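Local coordinates for uncharacterized ParM protein (Staphylococcus aureus, PDB 3JS6), which probably segregates plasmid DNA at cell division by assembling into actin-like filaments, at residues 81-89 / 120-129; 191-199 / 210-220. All blocks are in the same frame, centred on the assembly; numbering follows the deposited sequence.

The two contacts lie in series along the chain. Contact 1 is complete before contact 2 begins. Their centres are about 19 Å apart, and each lies about 15 Å from the centre of the chain. Contact 1 falls in the N-terminal actin-like range and joins the loop before helix 90-104 to the turn between strand 111-120 and helix 128-137. Contact 2 falls in the MreB-like C-terminal range and lies on the five-stranded sheet. The contacts meet loosely where Ser122 OG packs 4.2 Å from Asp199 OD1; that carboxylate is paired with Arg206. They thus sample both halves of an actin-type fold, in which nucleotide is generally bound in the cleft between the halves.

Contact 1 of 2, residues 81-89 / 120-129; sequences ASTNDRYDI and MPSNEIGTDK
The Tyr87 ring is boxed on both faces and met at its edge by Glu124. CG of Arg86 sits 3.9 Å above the plane, over the ring centre. The carbonyl O of Lys129 lies over the opposite face. At the edge, near the ring plane, Tyr87 OH donates to Glu124 OE1 over 2.7 Å. The phenol and the carboxylate come from opposite directions, with their planes 75° apart. The proton reaches OE1 on its syn side, 28° out of the carboxylate plane. Tyr87 OH also lies in the guanidinium plane of Arg86 and accepts from Arg86 NH2 at 2.8 Å, with a weak bond from NE. It therefore relays between a cation and an anion that do not touch directly, which probably polarises the O-H toward Glu124. Pro121 CD approaches the guanidinium obliquely, 4.0 Å from Arg86 NH2.

The contact joins a loop with a 3-10 turn to the link between strand 111-120 and the start of helix 128-137, in the N-terminal half of the actin-like fold. In the loop, a type I beta turn, Thr83 to Arg86, runs into the 3-10 segment before helix 90-104. Arg86 also reaches back through NH1 to Phe11 O, at the end of strand 4-11. Phe92 and Phe133 pack against Tyr87.

Lys129 crosses the phenol at about a right angle, with its CG 3.9 Å from Tyr87 CE1. Bends at chi2 (35°) and chi4 bring NZ of Lys129 round to Asn84 O, a weak bond of 3.2 Å. The backbone of Lys129 is fixed from its own side: its N donates to Thr127 OG1 at 2.9 Å, an N-cap bond. Glu124 O takes three donors, Gly126 N, Thr127 N and Thr127 OG1, and so ties down the turn that carries the carboxylate.

Contact 2 of 2, residues 191-199 / 210-220; sequences FGSGTTIID and ESFVINKGTID
This contact is an antiparallel strand pairing at the edge of the C-terminal sheet, continued by a glycine-rich turn that meets the start of a helix. Strand 205-214 is outermost within the chain and pairs with strand 196-202 in a beta hairpin. The axes of the short segments 196-199 and 212-214 approach to 4.8 Å, and their N-to-C directions differ by 167°. Thr196 with Ile214 and Ile198 with Phe212 are hydrogen-bonded pairs, and Ile197 with Val213 between them is non-hydrogen-bonded. Ile198 N donates to Phe212 O at 2.8 Å.

Ile198 and Phe212 lie side by side. Ile198 CB stands over one face of the phenyl ring, 3.9 Å from its centroid and displaced toward the rim, in a CH-pi contact. Phe212 chi1 of 58° places CG between its backbone N and carbonyl carbon and turns the ring face to Ile198. Ile214 CD1 meets the ring edge in plane. This side of the sheet packs on helix 263-284, through Ile198 on Phe281 and Ile214 on Asn280.

Asp190 and the Phe-Gly-Ser-Gly-Thr-Thr run of 191-196 resemble the second phosphate-binding hairpin of actin-like ATPases; the crystal is of the apo protein. Here the turn meets the N-terminus of helix 218-228 with two carbonyls. Gly192 O accepts from Thr218 N at 3.0 Å, and Ser193 O accepts from Ile219 N at 3.0 Å. First-turn amides that lack partners within the helix are thereby satisfied. Gly217, at the N-cap, passes very close, its CA 3.2 Å from Ser193 O. Its own N donates to Asp220 OD2. Thr196 OG1 lies beside its backbone N, anti to the carbonyl carbon (chi1 -63°), and donates to Lys216 O at 2.9 Å, which ties the strand to the turn before helix 218-228.

Contact 1 of 2, residues 81-89 / 120-129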
# COMPACT_ATOMS: atom_id res chain seq x y z
N ALA A 81 10.61 -10.42 -2.04
CA ALA A 81 10.61 -10.29 -3.49
C ALA A 81 9.59 -9.25 -3.90
O ALA A 81 8.49 -9.18 -3.34
CB ALA A 81 10.27 -11.61 -4.13
N SER A 82 9.97 -8.43 -4.88
CA SER A 82 9.09 -7.38 -5.36
C SER A 82 8.97 -7.36 -6.89
O SER A 82 8.30 -6.49 -7.46
CB SER A 82 9.57 -6.02 -4.83
OG SER A 82 10.95 -5.84 -5.09
N THR A 83 9.62 -8.31 -7.55
CA THR A 83 9.56 -8.39 -9.01
C THR A 83 8.15 -8.78 -9.44
O THR A 83 7.35 -9.20 -8.61
CB THR A 83 10.54 -9.44 -9.58
OG1 THR A 83 10.51 -10.63 -8.78
CG2 THR A 83 11.96 -8.88 -9.61
N ASN A 84 7.88 -8.63 -10.73
CA ASN A 84 6.58 -8.95 -11.31
C ASN A 84 6.25 -10.43 -11.12
O ASN A 84 5.13 -10.86 -11.35
CB ASN A 84 6.61 -8.66 -12.81
CG ASN A 84 7.59 -9.55 -13.55
OD1 ASN A 84 8.79 -9.57 -13.24
ND2 ASN A 84 7.09 -10.31 -14.52
N ASP A 85 7.26 -11.21 -10.74
CA ASP A 85 7.08 -12.63 -10.51
C ASP A 85 7.16 -12.94 -9.02
O ASP A 85 7.36 -14.09 -8.62
CB ASP A 85 8.15 -13.41 -11.27
CG ASP A 85 9.53 -12.87 -11.03
OD1 ASP A 85 10.02 -12.99 -9.89
OD2 ASP A 85 10.13 -12.31 -11.97
N ARG A 86 6.99 -11.92 -8.20
CA ARG A 86 7.04 -12.09 -6.74
C ARG A 86 6.02 -13.12 -6.28
O ARG A 86 6.19 -13.76 -5.24
CB ARG A 86 6.75 -10.76 -6.05
CG ARG A 86 5.37 -10.20 -6.38
CD ARG A 86 5.11 -8.85 -5.73
NE ARG A 86 3.78 -8.35 -6.06
CZ ARG A 86 3.16 -7.35 -5.44
NH1 ARG A 86 3.75 -6.71 -4.42
NH2 ARG A 86 1.94 -6.98 -5.83
N TYR A 87 4.97 -13.31 -7.08
CA TYR A 87 3.89 -14.25 -6.70
C TYR A 87 4.38 -15.69 -6.55
O TYR A 87 3.76 -16.48 -5.85
CB TYR A 87 2.68 -14.16 -7.69
CG TYR A 87 2.25 -12.72 -7.77
CD1 TYR A 87 2.60 -11.94 -8.88
CD2 TYR A 87 1.53 -12.14 -6.75
CE1 TYR A 87 2.25 -10.62 -8.97
CE2 TYR A 87 1.20 -10.78 -6.80
CZ TYR A 87 1.58 -10.03 -7.91
OH TYR A 87 1.28 -8.69 -7.97
N ASP A 88 5.49 -16.01 -7.20
CA ASP A 88 6.03 -17.37 -7.14
C ASP A 88 7.26 -17.45 -6.23
O ASP A 88 7.88 -18.50 -6.15
CB ASP A 88 6.43 -17.86 -8.53
CG ASP A 88 5.25 -17.93 -9.48
OD1 ASP A 88 4.26 -18.63 -9.15
OD2 ASP A 88 5.32 -17.28 -10.55
N ILE A 89 7.61 -16.36 -5.56
CA ILE A 89 8.78 -16.38 -4.69
C ILE A 89 8.39 -16.58 -3.24
O ILE A 89 7.50 -15.91 -2.73
CB ILE A 89 9.61 -15.06 -4.81
CG1 ILE A 89 9.99 -14.79 -6.27
CG2 ILE A 89 10.87 -15.16 -3.96
CD1 ILE A 89 10.77 -15.89 -6.91
N MSE A 120 -3.19 -4.74 -7.22
CA MSE A 120 -1.93 -5.11 -7.86
C MSE A 120 -1.64 -4.10 -8.95
O MSE A 120 -2.53 -3.33 -9.33
CB MSE A 120 -1.99 -6.55 -8.42
CG MSE A 120 -3.19 -6.90 -9.25
SE MSE A 120 -3.14 -8.76 -9.89
CE MSE A 120 -3.97 -9.71 -8.47
N PRO A 121 -0.38 -4.04 -9.43
CA PRO A 121 -0.01 -3.09 -10.49
C PRO A 121 -1.00 -3.16 -11.64
O PRO A 121 -1.43 -4.23 -12.03
CB PRO A 121 1.39 -3.55 -10.90
CG PRO A 121 1.95 -4.07 -9.60
CD PRO A 121 0.78 -4.87 -9.04
N SER A 122 -1.36 -2.00 -12.18
CA SER A 122 -2.32 -1.94 -13.27
C SER A 122 -1.89 -2.80 -14.45
O SER A 122 -2.73 -3.41 -15.11
CB SER A 122 -2.49 -0.48 -13.74
OG SER A 122 -2.91 0.36 -12.68
N ASN A 123 -0.59 -2.88 -14.70
CA ASN A 123 -0.12 -3.66 -15.83
C ASN A 123 -0.20 -5.18 -15.69
O ASN A 123 0.01 -5.89 -16.66
CB ASN A 123 1.32 -3.25 -16.20
CG ASN A 123 2.33 -3.61 -15.14
OD1 ASN A 123 3.52 -3.33 -15.29
ND2 ASN A 123 1.88 -4.23 -14.06
N GLU A 124 -0.51 -5.70 -14.50
CA GLU A 124 -0.61 -7.15 -14.36
C GLU A 124 -2.04 -7.59 -14.07
O GLU A 124 -2.35 -8.78 -14.05
CB GLU A 124 0.33 -7.67 -13.27
CG GLU A 124 0.92 -6.60 -12.38
CD GLU A 124 1.92 -7.17 -11.38
OE1 GLU A 124 1.53 -8.03 -10.56
OE2 GLU A 124 3.10 -6.76 -11.41
N ILE A 125 -2.90 -6.59 -13.88
CA ILE A 125 -4.31 -6.78 -13.54
C ILE A 125 -5.20 -7.40 -14.61
O ILE A 125 -6.15 -6.78 -15.07
CB ILE A 125 -4.91 -5.42 -13.08
CG1 ILE A 125 -6.27 -5.64 -12.41
CG2 ILE A 125 -5.06 -4.48 -14.27
CD1 ILE A 125 -6.17 -6.40 -11.11
N GLY A 126 -4.90 -8.64 -14.99
CA GLY A 126 -5.69 -9.33 -15.99
C GLY A 126 -4.87 -10.46 -16.59
O GLY A 126 -5.39 -11.32 -17.29
N THR A 127 -3.58 -10.44 -16.30
CA THR A 127 -2.66 -11.45 -16.80
C THR A 127 -2.71 -12.71 -15.96
O THR A 127 -3.61 -12.89 -15.14
CB THR A 127 -1.22 -10.93 -16.78
OG1 THR A 127 -0.72 -10.97 -15.44
CG2 THR A 127 -1.16 -9.49 -17.29
N ASP A 128 -1.71 -13.57 -16.17
CA ASP A 128 -1.59 -14.82 -15.43
C ASP A 128 -1.14 -14.52 -14.00
O ASP A 128 -1.22 -15.38 -13.12
CB ASP A 128 -0.57 -15.73 -16.11
CG ASP A 128 0.82 -15.12 -16.15
OD1 ASP A 128 0.97 -14.02 -16.72
OD2 ASP A 128 1.75 -15.75 -15.61
N LYS A 129 -0.64 -13.31 -13.78
CA LYS A 129 -0.19 -12.89 -12.46
C LYS A 129 -1.41 -12.81 -11.54
O LYS A 129 -1.37 -13.26 -10.41
CB LYS A 129 0.51 -11.54 -12.54
CG LYS A 129 2.03 -11.60 -12.71
CD LYS A 129 2.47 -12.77 -13.55
CE LYS A 129 4.00 -12.82 -13.67
NZ LYS A 129 4.53 -11.63 -14.38

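Contact 2 of 2, residues 191-199 / 210-220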
# COMPACT_ATOMS: atom_id res chain seq x y z
N PHE A 191 3.21 10.58 -5.63
CA PHE A 191 4.61 10.95 -5.39
C PHE A 191 5.28 9.84 -4.58
O PHE A 191 5.17 9.81 -3.35
CB PHE A 191 4.70 12.28 -4.63
CG PHE A 191 4.29 13.47 -5.44
CD1 PHE A 191 3.03 14.03 -5.29
CD2 PHE A 191 5.17 14.02 -6.36
CE1 PHE A 191 2.64 15.12 -6.04
CE2 PHE A 191 4.80 15.12 -7.14
CZ PHE A 191 3.54 15.68 -6.98
N GLY A 192 5.94 8.92 -5.27
CA GLY A 192 6.59 7.82 -4.59
C GLY A 192 8.04 8.14 -4.26
O GLY A 192 8.52 9.23 -4.58
N SER A 193 8.73 7.21 -3.61
CA SER A 193 10.12 7.43 -3.26
C SER A 193 11.05 7.51 -4.48
O SER A 193 11.94 8.34 -4.54
CB SER A 193 10.59 6.31 -2.34
OG SER A 193 10.29 5.06 -2.93
N GLY A 194 10.81 6.65 -5.47
CA GLY A 194 11.66 6.64 -6.65
C GLY A 194 11.01 7.08 -7.94
O GLY A 194 11.70 7.35 -8.93
N THR A 195 9.69 7.17 -7.96
CA THR A 195 8.98 7.58 -9.17
C THR A 195 7.75 8.40 -8.80
O THR A 195 7.32 8.38 -7.64
CB THR A 195 8.51 6.35 -9.99
OG1 THR A 195 7.53 5.62 -9.24
CG2 THR A 195 9.69 5.43 -10.29
N THR A 196 7.21 9.10 -9.78
CA THR A 196 6.00 9.90 -9.62
C THR A 196 5.06 9.36 -10.69
O THR A 196 5.31 9.51 -11.88
CB THR A 196 6.27 11.39 -9.84
OG1 THR A 196 7.19 11.85 -8.84
CG2 THR A 196 4.97 12.20 -9.74
N ILE A 197 4.00 8.71 -10.25
CA ILE A 197 3.06 8.06 -11.15
C ILE A 197 1.73 8.77 -11.36
O ILE A 197 1.08 9.18 -10.40
CB ILE A 197 2.72 6.64 -10.61
CG1 ILE A 197 3.97 5.96 -10.06
CG2 ILE A 197 2.07 5.80 -11.69
CD1 ILE A 197 5.03 5.72 -11.08
N ILE A 198 1.30 8.89 -12.61
CA ILE A 198 0.01 9.50 -12.92
C ILE A 198 -0.83 8.45 -13.63
O ILE A 198 -0.40 7.87 -14.63
CB ILE A 198 0.13 10.72 -13.84
CG1 ILE A 198 0.74 11.91 -13.08
CG2 ILE A 198 -1.27 11.12 -14.35
CD1 ILE A 198 2.17 11.71 -12.57
N ASP A 199 -2.02 8.19 -13.09
CA ASP A 199 -2.96 7.23 -13.65
C ASP A 199 -4.25 7.99 -13.86
O ASP A 199 -4.82 8.55 -12.92
CB ASP A 199 -3.20 6.06 -12.69
CG ASP A 199 -2.07 5.05 -12.73
OD1 ASP A 199 -1.95 4.33 -13.73
OD2 ASP A 199 -1.27 5.01 -11.78
N GLU A 210 -3.34 8.35 -21.34
CA GLU A 210 -3.19 9.57 -20.54
C GLU A 210 -2.58 9.32 -19.17
O GLU A 210 -2.75 10.10 -18.25
CB GLU A 210 -4.55 10.26 -20.38
CG GLU A 210 -5.26 10.56 -21.70
CD GLU A 210 -6.61 11.22 -21.49
OE1 GLU A 210 -7.41 10.72 -20.67
OE2 GLU A 210 -6.88 12.24 -22.16
N SER A 211 -1.86 8.21 -19.05
CA SER A 211 -1.19 7.85 -17.80
C SER A 211 0.30 7.83 -18.10
O SER A 211 0.70 7.59 -19.24
CB SER A 211 -1.66 6.46 -17.35
OG SER A 211 -3.08 6.47 -17.23
N PHE A 212 1.12 8.12 -17.10
CA PHE A 212 2.56 8.11 -17.32
C PHE A 212 3.34 8.04 -16.03
O PHE A 212 2.76 8.13 -14.93
CB PHE A 212 3.01 9.35 -18.12
CG PHE A 212 2.65 10.66 -17.47
CD1 PHE A 212 1.36 11.18 -17.60
CD2 PHE A 212 3.59 11.37 -16.74
CE1 PHE A 212 1.02 12.40 -17.01
CE2 PHE A 212 3.27 12.59 -16.14
CZ PHE A 212 1.97 13.11 -16.27
N VAL A 213 4.65 7.87 -16.16
CA VAL A 213 5.54 7.80 -15.01
C VAL A 213 6.77 8.68 -15.19
O VAL A 213 7.37 8.70 -16.25
CB VAL A 213 6.01 6.37 -14.76
CG1 VAL A 213 6.92 6.33 -13.53
CG2 VAL A 213 4.82 5.44 -14.58
N ILE A 214 7.13 9.41 -14.14
CA ILE A 214 8.31 10.26 -14.14
C ILE A 214 9.28 9.46 -13.27
O ILE A 214 8.91 9.03 -12.17
CB ILE A 214 8.03 11.64 -13.47
CG1 ILE A 214 6.90 12.35 -14.21
CG2 ILE A 214 9.28 12.51 -13.49
CD1 ILE A 214 7.05 12.39 -15.70
N ASN A 215 10.49 9.23 -13.76
CA ASN A 215 11.45 8.43 -13.00
C ASN A 215 12.24 9.22 -11.98
O ASN A 215 13.47 9.11 -11.91
CB ASN A 215 12.40 7.70 -13.96
CG ASN A 215 13.10 6.53 -13.30
OD1 ASN A 215 12.47 5.74 -12.58
ND2 ASN A 215 14.40 6.39 -13.55
N LYS A 216 11.53 10.03 -11.20
CA LYS A 216 12.12 10.86 -10.16
C LYS A 216 11.14 10.80 -8.99
O LYS A 216 9.94 10.92 -9.19
CB LYS A 216 12.28 12.30 -10.65
CG LYS A 216 13.20 12.44 -11.87
CD LYS A 216 12.80 13.61 -12.77
CE LYS A 216 12.91 14.95 -12.06
NZ LYS A 216 12.61 16.09 -12.98
N GLY A 217 11.66 10.63 -7.77
CA GLY A 217 10.79 10.56 -6.61
C GLY A 217 11.26 11.43 -5.47
O GLY A 217 12.07 12.35 -5.67
N THR A 218 10.77 11.15 -4.27
CA THR A 218 11.14 11.93 -3.10
C THR A 218 12.63 11.81 -2.77
O THR A 218 13.25 12.76 -2.30
CB THR A 218 10.30 11.53 -1.88
OG1 THR A 218 10.51 10.15 -1.57
CG2 THR A 218 8.81 11.77 -2.16
N ILE A 219 13.21 10.63 -3.01
CA ILE A 219 14.63 10.41 -2.77
C ILE A 219 15.41 11.41 -3.64
O ILE A 219 16.30 12.11 -3.16
CB ILE A 219 15.02 8.95 -3.11
CG1 ILE A 219 14.34 8.01 -2.11
CG2 ILE A 219 16.54 8.78 -3.10
CD1 ILE A 219 14.48 6.54 -2.42
N ASP A 220 15.06 11.48 -4.92
CA ASP A 220 15.71 12.42 -5.83
C ASP A 220 15.50 13.86 -5.37
O ASP A 220 16.39 14.71 -5.50
CB ASP A 220 15.14 12.28 -7.24
CG ASP A 220 15.48 10.96 -7.88
OD1 ASP A 220 16.64 10.81 -8.34
OD2 ASP A 220 14.60 10.07 -7.91